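Local coordinates for dehydrogenase (Thermotoga maritima, PDB 3EZY) that catalyses the NAD(+)-dependent oxidation of myo-inositol to scyllo-inosose, a step that probably feeds a myo-inositol degradation pathway, at the interface of chains A and B. Sequence-based numbering; all coordinates share one arbitrary frame. Chains: chain A/B, Dehydrogenase.

The interface of chains A and B. Residues chain A 263-265, 267-268; chain B 235, 273.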
ATOM      1  N   THR A 263      -3.201 -13.117   1.691  1.00 23.39           N
ATOM      2  CA  THR A 263      -3.735 -13.091   0.326  1.00 24.88           C
ATOM      3  C   THR A 263      -4.475 -14.382  -0.045  1.00 26.22           C
ATOM      4  O   THR A 263      -3.923 -15.492   0.059  1.00 25.66           O
ATOM      5  CB  THR A 263      -2.645 -12.848  -0.730  1.00 24.58           C
ATOM      6  OG1 THR A 263      -1.927 -11.650  -0.404  1.00 25.73           O
ATOM      7  CG2 THR A 263      -3.271 -12.720  -2.128  1.00 26.41           C
ATOM      8  N   ASP A 264      -5.727 -14.241  -0.463  1.00 26.10           N
ATOM      9  CA  ASP A 264      -6.488 -15.408  -0.867  1.00 26.99           C
ATOM     10  C   ASP A 264      -7.167 -15.122  -2.185  1.00 26.89           C
ATOM     11  O   ASP A 264      -6.818 -14.129  -2.856  1.00 24.97           O
ATOM     12  CB  ASP A 264      -7.443 -15.875   0.233  1.00 26.60           C
ATOM     13  CG  ASP A 264      -8.617 -14.912   0.475  1.00 28.93           C
ATOM     14  OD1 ASP A 264      -8.894 -14.032  -0.372  1.00 27.41           O
ATOM     15  OD2 ASP A 264      -9.264 -15.048   1.542  1.00 30.03           O
ATOM     16  N   GLU A 265      -8.148 -15.952  -2.554  1.00 28.22           N
ATOM     17  CA  GLU A 265      -8.817 -15.790  -3.878  1.00 29.40           C
ATOM     18  C   GLU A 265      -9.367 -14.408  -4.086  1.00 29.55           C
ATOM     19  O   GLU A 265      -9.464 -13.907  -5.224  1.00 29.55           O
ATOM     20  CB  GLU A 265      -9.997 -16.741  -4.018  1.00 29.93           C
ATOM     21  CG  GLU A 265      -9.620 -18.142  -4.378  1.00 35.13           C
ATOM     22  CD  GLU A 265      -9.316 -18.954  -3.146  1.00 41.22           C
ATOM     23  OE1 GLU A 265      -9.161 -18.319  -2.066  1.00 42.34           O
ATOM     24  OE2 GLU A 265      -9.235 -20.216  -3.256  1.00 43.23           O
ATOM     25  N   GLY A 267      -8.129 -11.621  -2.847  1.00 23.39           N
ATOM     26  CA  GLY A 267      -7.086 -10.573  -2.882  1.00 20.42           C
ATOM     27  C   GLY A 267      -6.402 -10.413  -1.546  1.00 20.50           C
ATOM     28  O   GLY A 267      -6.549 -11.278  -0.674  1.00 20.20           O
ATOM     29  N   ASP A 268      -5.674  -9.307  -1.374  1.00 19.63           N
ATOM     30  CA  ASP A 268      -4.940  -8.982  -0.139  1.00 20.27           C
ATOM     31  C   ASP A 268      -5.857  -8.542   0.975  1.00 21.09           C
ATOM     32  O   ASP A 268      -6.800  -7.766   0.731  1.00 21.78           O
ATOM     33  CB  ASP A 268      -3.938  -7.829  -0.382  1.00 20.09           C
ATOM     34  CG  ASP A 268      -2.822  -8.229  -1.299  1.00 22.53           C
ATOM     35  OD1 ASP A 268      -2.564  -9.453  -1.430  1.00 22.17           O
ATOM     36  OD2 ASP A 268      -2.185  -7.316  -1.885  1.00 25.63           O
TER
ATOM     37  N   TYR B 235      -4.742 -17.559  -5.695  1.00 24.02           N
ATOM     38  CA  TYR B 235      -5.128 -16.166  -5.734  1.00 24.06           C
ATOM     39  C   TYR B 235      -4.938 -15.494  -7.106  1.00 24.67           C
ATOM     40  O   TYR B 235      -5.322 -14.352  -7.277  1.00 26.09           O
ATOM     41  CB  TYR B 235      -4.430 -15.378  -4.605  1.00 22.45           C
ATOM     42  CG  TYR B 235      -2.922 -15.591  -4.487  1.00 22.77           C
ATOM     43  CD1 TYR B 235      -2.025 -14.730  -5.129  1.00 19.93           C
ATOM     44  CD2 TYR B 235      -2.400 -16.632  -3.726  1.00 21.40           C
ATOM     45  CE1 TYR B 235      -0.663 -14.910  -5.023  1.00 21.90           C
ATOM     46  CE2 TYR B 235      -1.038 -16.823  -3.623  1.00 21.73           C
ATOM     47  CZ  TYR B 235      -0.175 -15.957  -4.269  1.00 21.45           C
ATOM     48  OH  TYR B 235       1.187 -16.150  -4.171  1.00 21.99           O
ATOM     49  N   TYR B 273      -6.388 -10.302  -7.601  1.00 23.79           N
ATOM     50  CA  TYR B 273      -5.235 -10.188  -8.513  1.00 23.60           C
ATOM     51  C   TYR B 273      -5.727 -10.544  -9.937  1.00 23.38           C
ATOM     52  O   TYR B 273      -6.724 -11.221 -10.068  1.00 24.42           O
ATOM     53  CB  TYR B 273      -4.157 -11.212  -8.108  1.00 22.49           C
ATOM     54  CG  TYR B 273      -3.312 -10.874  -6.875  1.00 22.22           C
ATOM     55  CD1 TYR B 273      -3.846 -10.190  -5.806  1.00 23.33           C
ATOM     56  CD2 TYR B 273      -1.976 -11.255  -6.812  1.00 18.91           C
ATOM     57  CE1 TYR B 273      -3.049  -9.876  -4.673  1.00 24.47           C
ATOM     58  CE2 TYR B 273      -1.187 -10.975  -5.722  1.00 23.65           C
ATOM     59  CZ  TYR B 273      -1.715 -10.277  -4.657  1.00 23.47           C
ATOM     60  OH  TYR B 273      -0.933 -10.002  -3.577  1.00 25.47           O
TER
HETATM   61  O   HOH W   1      -6.919 -12.560  -6.005  1.00 26.30           O
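The backbone of A:Asp264, ending strand 260-264, and of A:Glu265 in the turn that follows, lies against loop residue B:Tyr235, the CA atoms of A:Glu265 and B:Tyr235 being 4.1 Å apart, while A:Thr263 and A:Asp268 face B:Tyr273. A:Gly267, opening strand 267-270, has a positive phi of 123°, which glycine adopts readily for want of a side chain. Tyrosine gives B:Tyr273 the length and terminal hydroxyl to reach A:Asp268: its phenol OH donates a hydrogen bond (2.8 Å) to OD1, which receives it on its syn lone pair, the side of the other carboxylate oxygen. Carboxylate and ring stand almost perpendicular, 84° apart, with CG of A:Asp268 in the ring plane at its edge. Aspartate suits because OD1 can accept twice: OG1 of A:Thr263 also donates to it, on the anti side and tilted out of the carboxylate plane. Threonine's branches divide the work. With OG1 beside the backbone N (chi1 -55°), the hydroxyl turns to the aspartate and CG2 packs between the tyrosines, 3.7 Å from CG of B:Tyr235, whose ring offers the methyl an apolar surface, and 3.8 Å from CE1 of B:Tyr273. An alanine in place of A:Asp268 would probably leave both hydroxyls without their shared acceptor and the B:Tyr273 ring freer to shift. Beside the turn, water 1 joins the backbones of the two chains, meeting O of A:Glu265 (3.0 Å), O of B:Tyr235 (2.7 Å) and N of B:Tyr273 (2.8 Å). Repeated by two-fold symmetry, this patch probably helps the protruding hairpin of one chain dock on the other in the deposited assembly, although the structure alone does not show that this pairing persists in solution.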